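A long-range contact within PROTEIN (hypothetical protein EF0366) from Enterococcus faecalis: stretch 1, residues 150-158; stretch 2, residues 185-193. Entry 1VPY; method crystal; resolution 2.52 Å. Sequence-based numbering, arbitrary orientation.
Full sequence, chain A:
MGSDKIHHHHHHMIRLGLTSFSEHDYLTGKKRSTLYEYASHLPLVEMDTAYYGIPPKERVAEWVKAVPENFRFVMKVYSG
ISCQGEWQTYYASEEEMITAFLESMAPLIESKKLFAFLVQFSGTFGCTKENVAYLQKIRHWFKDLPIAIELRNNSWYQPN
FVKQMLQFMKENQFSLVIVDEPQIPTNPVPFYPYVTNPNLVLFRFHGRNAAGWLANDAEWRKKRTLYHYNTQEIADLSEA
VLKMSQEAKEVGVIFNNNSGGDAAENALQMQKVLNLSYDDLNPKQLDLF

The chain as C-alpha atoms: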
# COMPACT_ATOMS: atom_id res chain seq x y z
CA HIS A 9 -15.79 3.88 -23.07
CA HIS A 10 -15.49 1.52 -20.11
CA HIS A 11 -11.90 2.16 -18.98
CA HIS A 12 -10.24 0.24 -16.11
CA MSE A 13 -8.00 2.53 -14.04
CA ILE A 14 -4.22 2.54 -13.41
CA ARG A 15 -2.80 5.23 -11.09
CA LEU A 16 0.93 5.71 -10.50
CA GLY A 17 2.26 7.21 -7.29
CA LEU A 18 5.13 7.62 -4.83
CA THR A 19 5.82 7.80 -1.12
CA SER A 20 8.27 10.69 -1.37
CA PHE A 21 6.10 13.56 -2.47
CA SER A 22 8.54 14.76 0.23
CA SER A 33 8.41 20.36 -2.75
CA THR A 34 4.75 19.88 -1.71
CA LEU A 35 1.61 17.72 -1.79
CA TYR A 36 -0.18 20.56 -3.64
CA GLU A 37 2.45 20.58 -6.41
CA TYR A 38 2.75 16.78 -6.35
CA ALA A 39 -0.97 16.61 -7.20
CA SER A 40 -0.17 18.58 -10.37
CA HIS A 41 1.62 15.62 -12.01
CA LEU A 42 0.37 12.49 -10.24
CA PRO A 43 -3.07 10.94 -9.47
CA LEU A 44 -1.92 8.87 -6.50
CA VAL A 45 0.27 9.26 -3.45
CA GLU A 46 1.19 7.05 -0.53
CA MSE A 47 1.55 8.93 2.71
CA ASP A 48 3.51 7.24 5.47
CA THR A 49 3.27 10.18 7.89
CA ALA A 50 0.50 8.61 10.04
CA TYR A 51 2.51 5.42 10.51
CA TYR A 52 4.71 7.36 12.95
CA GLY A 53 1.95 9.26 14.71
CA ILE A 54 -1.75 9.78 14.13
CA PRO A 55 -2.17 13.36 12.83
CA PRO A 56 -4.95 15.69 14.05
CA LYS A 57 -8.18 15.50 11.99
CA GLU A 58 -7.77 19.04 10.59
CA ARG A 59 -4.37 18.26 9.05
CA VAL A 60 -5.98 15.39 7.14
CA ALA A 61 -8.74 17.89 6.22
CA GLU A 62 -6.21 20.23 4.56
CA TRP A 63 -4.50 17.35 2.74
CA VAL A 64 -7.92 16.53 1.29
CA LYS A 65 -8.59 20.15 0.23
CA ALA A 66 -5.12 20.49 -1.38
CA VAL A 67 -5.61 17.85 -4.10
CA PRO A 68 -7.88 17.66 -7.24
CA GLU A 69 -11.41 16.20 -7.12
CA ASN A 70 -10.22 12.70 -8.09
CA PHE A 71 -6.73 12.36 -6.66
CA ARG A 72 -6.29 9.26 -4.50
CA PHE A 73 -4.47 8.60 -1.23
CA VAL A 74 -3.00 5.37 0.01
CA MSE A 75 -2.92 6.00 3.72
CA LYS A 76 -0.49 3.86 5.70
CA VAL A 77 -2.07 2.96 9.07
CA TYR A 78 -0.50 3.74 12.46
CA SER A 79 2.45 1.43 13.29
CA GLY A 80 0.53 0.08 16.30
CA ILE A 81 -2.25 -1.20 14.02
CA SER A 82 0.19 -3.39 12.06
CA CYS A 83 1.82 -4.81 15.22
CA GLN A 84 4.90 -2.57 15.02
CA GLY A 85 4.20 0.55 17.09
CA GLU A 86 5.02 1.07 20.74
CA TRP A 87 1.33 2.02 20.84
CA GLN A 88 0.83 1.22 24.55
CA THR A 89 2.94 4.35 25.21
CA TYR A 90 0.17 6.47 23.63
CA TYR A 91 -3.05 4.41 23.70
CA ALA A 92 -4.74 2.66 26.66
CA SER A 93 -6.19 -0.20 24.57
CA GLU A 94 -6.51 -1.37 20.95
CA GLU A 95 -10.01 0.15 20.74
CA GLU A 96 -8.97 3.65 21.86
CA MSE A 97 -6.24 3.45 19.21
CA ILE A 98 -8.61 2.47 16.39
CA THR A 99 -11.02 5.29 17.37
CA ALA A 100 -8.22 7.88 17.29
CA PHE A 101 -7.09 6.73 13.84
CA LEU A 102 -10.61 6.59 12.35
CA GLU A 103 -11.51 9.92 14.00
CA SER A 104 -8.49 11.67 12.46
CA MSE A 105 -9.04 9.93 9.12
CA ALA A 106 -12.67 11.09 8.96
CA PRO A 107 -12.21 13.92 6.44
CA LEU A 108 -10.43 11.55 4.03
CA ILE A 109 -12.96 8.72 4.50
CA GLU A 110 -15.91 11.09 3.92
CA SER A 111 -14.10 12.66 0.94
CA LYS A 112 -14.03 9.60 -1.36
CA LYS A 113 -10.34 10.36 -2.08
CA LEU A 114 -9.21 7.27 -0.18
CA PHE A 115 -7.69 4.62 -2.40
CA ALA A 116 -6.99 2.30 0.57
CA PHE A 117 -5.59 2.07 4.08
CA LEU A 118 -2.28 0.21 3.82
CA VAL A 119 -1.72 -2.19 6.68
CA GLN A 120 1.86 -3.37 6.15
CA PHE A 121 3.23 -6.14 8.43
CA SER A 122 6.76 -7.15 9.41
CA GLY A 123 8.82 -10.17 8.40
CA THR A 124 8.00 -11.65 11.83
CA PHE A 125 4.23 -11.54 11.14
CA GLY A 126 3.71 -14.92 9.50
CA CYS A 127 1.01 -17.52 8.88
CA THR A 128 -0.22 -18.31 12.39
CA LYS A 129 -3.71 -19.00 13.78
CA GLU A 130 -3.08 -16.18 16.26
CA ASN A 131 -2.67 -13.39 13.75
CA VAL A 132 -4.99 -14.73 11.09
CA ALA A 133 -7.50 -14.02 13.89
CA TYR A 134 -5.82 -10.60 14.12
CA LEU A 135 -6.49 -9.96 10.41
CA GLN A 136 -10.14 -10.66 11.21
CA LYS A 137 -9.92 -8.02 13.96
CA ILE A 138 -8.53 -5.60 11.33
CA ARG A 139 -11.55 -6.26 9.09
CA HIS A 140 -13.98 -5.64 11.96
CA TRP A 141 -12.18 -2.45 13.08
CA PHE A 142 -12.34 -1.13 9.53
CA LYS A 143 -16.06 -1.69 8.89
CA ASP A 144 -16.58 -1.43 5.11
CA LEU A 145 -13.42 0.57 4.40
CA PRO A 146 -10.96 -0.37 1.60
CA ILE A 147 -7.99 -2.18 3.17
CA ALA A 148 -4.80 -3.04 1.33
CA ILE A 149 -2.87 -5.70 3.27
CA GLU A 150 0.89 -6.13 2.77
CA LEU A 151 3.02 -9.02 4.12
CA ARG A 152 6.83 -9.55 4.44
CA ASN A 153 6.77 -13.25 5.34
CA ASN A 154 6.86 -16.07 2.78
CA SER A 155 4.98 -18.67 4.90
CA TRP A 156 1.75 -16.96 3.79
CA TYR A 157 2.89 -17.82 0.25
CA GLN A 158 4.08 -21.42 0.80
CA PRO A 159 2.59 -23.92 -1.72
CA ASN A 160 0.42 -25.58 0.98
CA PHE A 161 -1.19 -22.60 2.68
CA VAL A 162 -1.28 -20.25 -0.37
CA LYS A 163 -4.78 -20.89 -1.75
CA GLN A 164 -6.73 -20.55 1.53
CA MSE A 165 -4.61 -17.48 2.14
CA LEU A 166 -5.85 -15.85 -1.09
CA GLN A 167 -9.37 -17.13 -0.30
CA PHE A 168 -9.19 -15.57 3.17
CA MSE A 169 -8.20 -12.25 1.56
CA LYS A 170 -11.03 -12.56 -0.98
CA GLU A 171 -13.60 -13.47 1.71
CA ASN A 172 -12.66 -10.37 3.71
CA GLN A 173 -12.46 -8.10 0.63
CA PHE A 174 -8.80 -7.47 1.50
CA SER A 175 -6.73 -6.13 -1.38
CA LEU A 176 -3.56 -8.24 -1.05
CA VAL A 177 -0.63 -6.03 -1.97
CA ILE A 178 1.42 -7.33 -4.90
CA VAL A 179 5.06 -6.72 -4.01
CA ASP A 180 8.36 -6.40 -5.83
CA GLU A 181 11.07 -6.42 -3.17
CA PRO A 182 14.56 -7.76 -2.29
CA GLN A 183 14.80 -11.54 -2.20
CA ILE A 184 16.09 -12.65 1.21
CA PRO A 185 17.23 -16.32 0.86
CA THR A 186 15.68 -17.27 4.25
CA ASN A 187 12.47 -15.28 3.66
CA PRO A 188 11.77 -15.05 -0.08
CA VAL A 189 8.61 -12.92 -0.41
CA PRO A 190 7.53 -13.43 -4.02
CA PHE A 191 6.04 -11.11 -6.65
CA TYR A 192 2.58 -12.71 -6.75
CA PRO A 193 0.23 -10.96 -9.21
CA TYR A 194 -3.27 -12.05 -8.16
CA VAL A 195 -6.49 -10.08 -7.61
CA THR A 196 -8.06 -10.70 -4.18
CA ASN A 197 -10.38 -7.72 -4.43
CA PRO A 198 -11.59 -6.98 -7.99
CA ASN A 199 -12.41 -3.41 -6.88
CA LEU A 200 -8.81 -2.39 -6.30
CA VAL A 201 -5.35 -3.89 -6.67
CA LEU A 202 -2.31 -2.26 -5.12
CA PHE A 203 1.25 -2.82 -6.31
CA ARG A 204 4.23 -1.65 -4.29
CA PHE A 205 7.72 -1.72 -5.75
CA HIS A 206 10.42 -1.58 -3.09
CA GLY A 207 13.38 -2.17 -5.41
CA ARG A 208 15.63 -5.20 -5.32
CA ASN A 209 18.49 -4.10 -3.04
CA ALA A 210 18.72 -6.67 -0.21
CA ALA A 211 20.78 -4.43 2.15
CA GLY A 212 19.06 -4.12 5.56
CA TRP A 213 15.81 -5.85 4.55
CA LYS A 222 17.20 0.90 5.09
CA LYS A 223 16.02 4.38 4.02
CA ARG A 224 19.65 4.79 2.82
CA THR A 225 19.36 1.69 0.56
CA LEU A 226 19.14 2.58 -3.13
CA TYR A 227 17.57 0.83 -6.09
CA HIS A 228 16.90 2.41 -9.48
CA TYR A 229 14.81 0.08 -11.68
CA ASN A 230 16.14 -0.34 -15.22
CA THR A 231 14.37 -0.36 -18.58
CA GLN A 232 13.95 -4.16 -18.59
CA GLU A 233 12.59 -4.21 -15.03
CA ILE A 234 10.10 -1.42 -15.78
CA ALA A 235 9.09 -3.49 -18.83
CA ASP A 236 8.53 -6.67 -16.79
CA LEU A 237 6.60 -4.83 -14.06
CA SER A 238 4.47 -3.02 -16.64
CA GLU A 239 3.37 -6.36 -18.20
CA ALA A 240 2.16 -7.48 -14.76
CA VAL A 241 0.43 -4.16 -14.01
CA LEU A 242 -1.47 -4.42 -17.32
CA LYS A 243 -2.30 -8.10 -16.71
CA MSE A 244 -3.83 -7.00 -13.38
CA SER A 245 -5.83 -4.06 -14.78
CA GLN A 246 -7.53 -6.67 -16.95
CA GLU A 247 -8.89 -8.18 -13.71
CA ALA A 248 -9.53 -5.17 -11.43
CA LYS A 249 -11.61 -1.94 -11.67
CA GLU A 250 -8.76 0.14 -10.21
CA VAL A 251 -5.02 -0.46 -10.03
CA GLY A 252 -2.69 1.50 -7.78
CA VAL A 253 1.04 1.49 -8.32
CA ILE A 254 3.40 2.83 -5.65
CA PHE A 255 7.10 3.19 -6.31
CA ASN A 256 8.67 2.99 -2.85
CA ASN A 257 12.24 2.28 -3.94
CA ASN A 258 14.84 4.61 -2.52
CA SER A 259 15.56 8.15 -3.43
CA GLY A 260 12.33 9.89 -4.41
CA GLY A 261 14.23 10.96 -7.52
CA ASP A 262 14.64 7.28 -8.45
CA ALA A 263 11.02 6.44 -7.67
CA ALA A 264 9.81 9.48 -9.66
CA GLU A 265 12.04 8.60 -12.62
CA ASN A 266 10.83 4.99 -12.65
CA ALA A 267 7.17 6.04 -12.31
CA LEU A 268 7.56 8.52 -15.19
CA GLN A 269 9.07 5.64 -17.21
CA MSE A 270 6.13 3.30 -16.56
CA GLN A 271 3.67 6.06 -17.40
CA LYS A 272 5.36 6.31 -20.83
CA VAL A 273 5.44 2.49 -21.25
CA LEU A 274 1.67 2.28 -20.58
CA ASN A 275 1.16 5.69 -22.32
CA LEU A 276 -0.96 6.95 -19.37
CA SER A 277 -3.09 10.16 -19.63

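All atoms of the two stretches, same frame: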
# COMPACT_ATOMS: atom_id res chain seq x y z
N GLU A 150 -0.44 -5.72 3.24
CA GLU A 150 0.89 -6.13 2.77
C GLU A 150 1.61 -7.01 3.78
O GLU A 150 1.60 -6.72 4.97
CB GLU A 150 1.75 -4.92 2.44
CG GLU A 150 2.98 -5.31 1.65
CD GLU A 150 3.94 -4.16 1.45
OE1 GLU A 150 3.49 -3.05 1.09
OE2 GLU A 150 5.15 -4.39 1.63
N LEU A 151 2.26 -8.07 3.29
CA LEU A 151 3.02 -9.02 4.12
C LEU A 151 4.50 -9.09 3.71
O LEU A 151 4.83 -8.89 2.54
CB LEU A 151 2.39 -10.42 4.02
CG LEU A 151 0.86 -10.57 4.00
CD1 LEU A 151 0.46 -11.87 3.33
CD2 LEU A 151 0.26 -10.48 5.39
N ARG A 152 5.38 -9.37 4.68
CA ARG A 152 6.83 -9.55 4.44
C ARG A 152 7.32 -10.93 4.86
O ARG A 152 8.51 -11.10 5.14
CB ARG A 152 7.68 -8.51 5.17
CG ARG A 152 7.55 -7.09 4.69
CD ARG A 152 8.88 -6.35 4.67
NE ARG A 152 8.70 -4.89 4.59
CZ ARG A 152 8.08 -4.26 3.60
NH1 ARG A 152 7.57 -4.94 2.58
NH2 ARG A 152 7.97 -2.93 3.61
N ASN A 153 6.42 -11.90 4.92
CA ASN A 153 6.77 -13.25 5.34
C ASN A 153 6.27 -14.29 4.33
O ASN A 153 5.08 -14.32 4.00
CB ASN A 153 6.21 -13.54 6.73
CG ASN A 153 6.67 -14.87 7.28
OD1 ASN A 153 6.22 -15.92 6.84
ND2 ASN A 153 7.58 -14.82 8.25
N ASN A 154 7.17 -15.14 3.86
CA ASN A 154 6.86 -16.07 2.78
C ASN A 154 6.01 -17.29 3.16
O ASN A 154 5.57 -18.02 2.27
CB ASN A 154 8.13 -16.53 2.07
CG ASN A 154 8.78 -17.72 2.76
OD1 ASN A 154 8.73 -18.84 2.25
ND2 ASN A 154 9.36 -17.48 3.93
N SER A 155 5.78 -17.51 4.45
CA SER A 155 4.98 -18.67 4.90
C SER A 155 3.53 -18.54 4.46
O SER A 155 2.87 -19.54 4.17
CB SER A 155 5.08 -18.90 6.41
OG SER A 155 4.37 -17.92 7.15
N TRP A 156 3.04 -17.29 4.40
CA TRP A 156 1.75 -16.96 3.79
C TRP A 156 1.66 -17.42 2.34
O TRP A 156 0.57 -17.66 1.82
CB TRP A 156 1.52 -15.44 3.81
CG TRP A 156 1.43 -14.81 5.17
CD1 TRP A 156 2.38 -14.02 5.77
CD2 TRP A 156 0.33 -14.88 6.08
NE1 TRP A 156 1.94 -13.61 7.00
CE2 TRP A 156 0.69 -14.13 7.22
CE3 TRP A 156 -0.92 -15.52 6.05
CZ2 TRP A 156 -0.17 -13.98 8.32
CZ3 TRP A 156 -1.76 -15.38 7.15
CH2 TRP A 156 -1.38 -14.62 8.26
N TYR A 157 2.81 -17.53 1.68
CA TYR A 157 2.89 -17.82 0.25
C TYR A 157 3.30 -19.26 -0.07
O TYR A 157 3.30 -19.65 -1.24
CB TYR A 157 3.84 -16.84 -0.43
CG TYR A 157 3.34 -15.42 -0.45
CD1 TYR A 157 2.53 -14.96 -1.49
CD2 TYR A 157 3.66 -14.53 0.57
CE1 TYR A 157 2.07 -13.64 -1.52
CE2 TYR A 157 3.20 -13.22 0.56
CZ TYR A 157 2.41 -12.78 -0.49
OH TYR A 157 1.96 -11.48 -0.51
N GLN A 158 3.66 -20.03 0.96
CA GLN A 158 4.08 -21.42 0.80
C GLN A 158 3.02 -22.23 0.06
O GLN A 158 1.83 -22.09 0.33
CB GLN A 158 4.40 -22.06 2.16
CG GLN A 158 5.82 -21.82 2.65
N PRO A 185 17.20 -14.85 0.97
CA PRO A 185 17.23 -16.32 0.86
C PRO A 185 16.32 -17.04 1.87
O PRO A 185 15.53 -17.91 1.48
CB PRO A 185 18.70 -16.67 1.12
CG PRO A 185 19.47 -15.45 0.73
CD PRO A 185 18.55 -14.25 0.90
N THR A 186 16.41 -16.64 3.14
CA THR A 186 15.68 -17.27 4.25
C THR A 186 14.23 -16.80 4.40
O THR A 186 13.47 -17.35 5.20
CB THR A 186 16.41 -17.04 5.60
OG1 THR A 186 16.64 -15.64 5.78
CG2 THR A 186 17.74 -17.81 5.64
N ASN A 187 13.84 -15.78 3.64
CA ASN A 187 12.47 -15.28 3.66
C ASN A 187 12.06 -14.70 2.30
O ASN A 187 11.81 -13.49 2.18
CB ASN A 187 12.30 -14.26 4.79
CG ASN A 187 10.85 -14.15 5.26
OD1 ASN A 187 10.10 -15.12 5.24
ND2 ASN A 187 10.47 -12.95 5.70
N PRO A 188 11.99 -15.56 1.27
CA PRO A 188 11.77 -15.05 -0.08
C PRO A 188 10.31 -14.69 -0.37
O PRO A 188 9.54 -15.54 -0.84
CB PRO A 188 12.28 -16.19 -0.98
CG PRO A 188 12.13 -17.43 -0.16
CD PRO A 188 12.11 -17.03 1.30
N VAL A 189 9.94 -13.44 -0.09
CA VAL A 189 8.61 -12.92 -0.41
C VAL A 189 8.47 -12.74 -1.92
O VAL A 189 9.19 -11.92 -2.50
CB VAL A 189 8.36 -11.56 0.28
CG1 VAL A 189 6.98 -11.01 -0.10
CG2 VAL A 189 8.50 -11.68 1.78
N PRO A 190 7.55 -13.47 -2.56
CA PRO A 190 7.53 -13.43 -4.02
C PRO A 190 6.75 -12.25 -4.60
O PRO A 190 6.08 -11.52 -3.86
CB PRO A 190 6.88 -14.77 -4.40
CG PRO A 190 6.16 -15.25 -3.16
CD PRO A 190 6.47 -14.31 -2.02
N PHE A 191 6.86 -12.06 -5.91
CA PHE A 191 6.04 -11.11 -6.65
C PHE A 191 4.86 -11.90 -7.19
O PHE A 191 4.99 -12.61 -8.19
CB PHE A 191 6.87 -10.49 -7.77
CG PHE A 191 6.09 -9.54 -8.65
CD1 PHE A 191 5.88 -8.22 -8.26
CD2 PHE A 191 5.61 -9.96 -9.89
CE1 PHE A 191 5.18 -7.34 -9.07
CE2 PHE A 191 4.91 -9.08 -10.71
CZ PHE A 191 4.70 -7.77 -10.29
N TYR A 192 3.71 -11.80 -6.52
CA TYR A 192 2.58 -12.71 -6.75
C TYR A 192 1.34 -11.99 -7.29
O TYR A 192 0.43 -11.67 -6.53
CB TYR A 192 2.24 -13.42 -5.43
CG TYR A 192 1.62 -14.78 -5.59
CD1 TYR A 192 2.42 -15.91 -5.78
CD2 TYR A 192 0.24 -14.95 -5.52
CE1 TYR A 192 1.86 -17.18 -5.91
CE2 TYR A 192 -0.34 -16.22 -5.66
CZ TYR A 192 0.48 -17.33 -5.85
OH TYR A 192 -0.09 -18.58 -5.98
N PRO A 193 1.29 -11.78 -8.62
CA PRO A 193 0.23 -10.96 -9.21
C PRO A 193 -1.10 -11.70 -9.26
O PRO A 193 -1.32 -12.54 -10.14
CB PRO A 193 0.76 -10.65 -10.62
CG PRO A 193 1.67 -11.77 -10.96
CD PRO A 193 2.20 -12.34 -9.65

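Two asparagines hold the stretches together. The side-chain carbonyl of N187 accepts two hydrogen bonds from N154: the backbone N of N154 lies 3.2 Å from N187 OD1 with a nearly straight N-H...O angle of 177°, and N154 ND2 lies 2.8 Å from the same OD1 at 155°. One oxygen thus receives a backbone and a side-chain donor of a single residue, an arrangement made possible by the p rotamer of N154 (chi1 86°), which brings its amide round to the side of its own backbone N. N187 leaves its backbone sideways, but in the t rotamer its end comes nearer to stretch 1. Its amide nitrogen, ND2, sits 2.8 Å from the backbone O of R152, so both ends of the N187 amide face polar groups of the 152-154 backbone.

Bonds within stretch 1 shape the segment that N187 meets. N153 points its CA-to-CB bond away from stretch 2, and its OD1 accepts hydrogen bonds from S155 N (2.9 Å) and S155 OG (2.7 Å). The turn continues with a backbone hydrogen bond from Y157 N to N154 O (2.9 Å). Upstream, R152 leads its side-chain end away from the contact, where NH1 forms a salt bridge with E150 OE2 (2.7 Å); the hydrogen bond within it is weak, at 123°.

Neither stretch offers a regular strand pairing to the other. The backbones come closest at N154 and V189, whose CA atoms are 4.8 Å apart, and side chains fill the space around this approach. N154 CB lies 3.4 Å from P188 O, and its CG packs 3.7 Å from P188 CD. V189, in the t rotamer, lays CG2 3.4 Å from the carbonyl C of R152, while its CG1 reaches to 4.0 Å from L151 O and 4.4 Å from Y157 CE2; the two methyls therefore bridge the backbone of stretch 1 and its tyrosine.

Y157 carries the apolar end of the contact. Its CA-to-CB bond points toward stretch 2, and P190 covers one face of the ring: P190 CD stands 3.9 Å from the ring centroid, 21° off the normal, a CH-pi contact in which a polarized C-H meets the pi cloud. Farther along, Y157 CE1 approaches Y192 CB at 3.9 Å. The two tyrosine rings form an offset edge-to-face pair, the edge of Y157 toward the face of Y192, with planes inclined at 61° and centroids 5.9 Å apart. Altogether the stretches bury 425 Å², counting both sides.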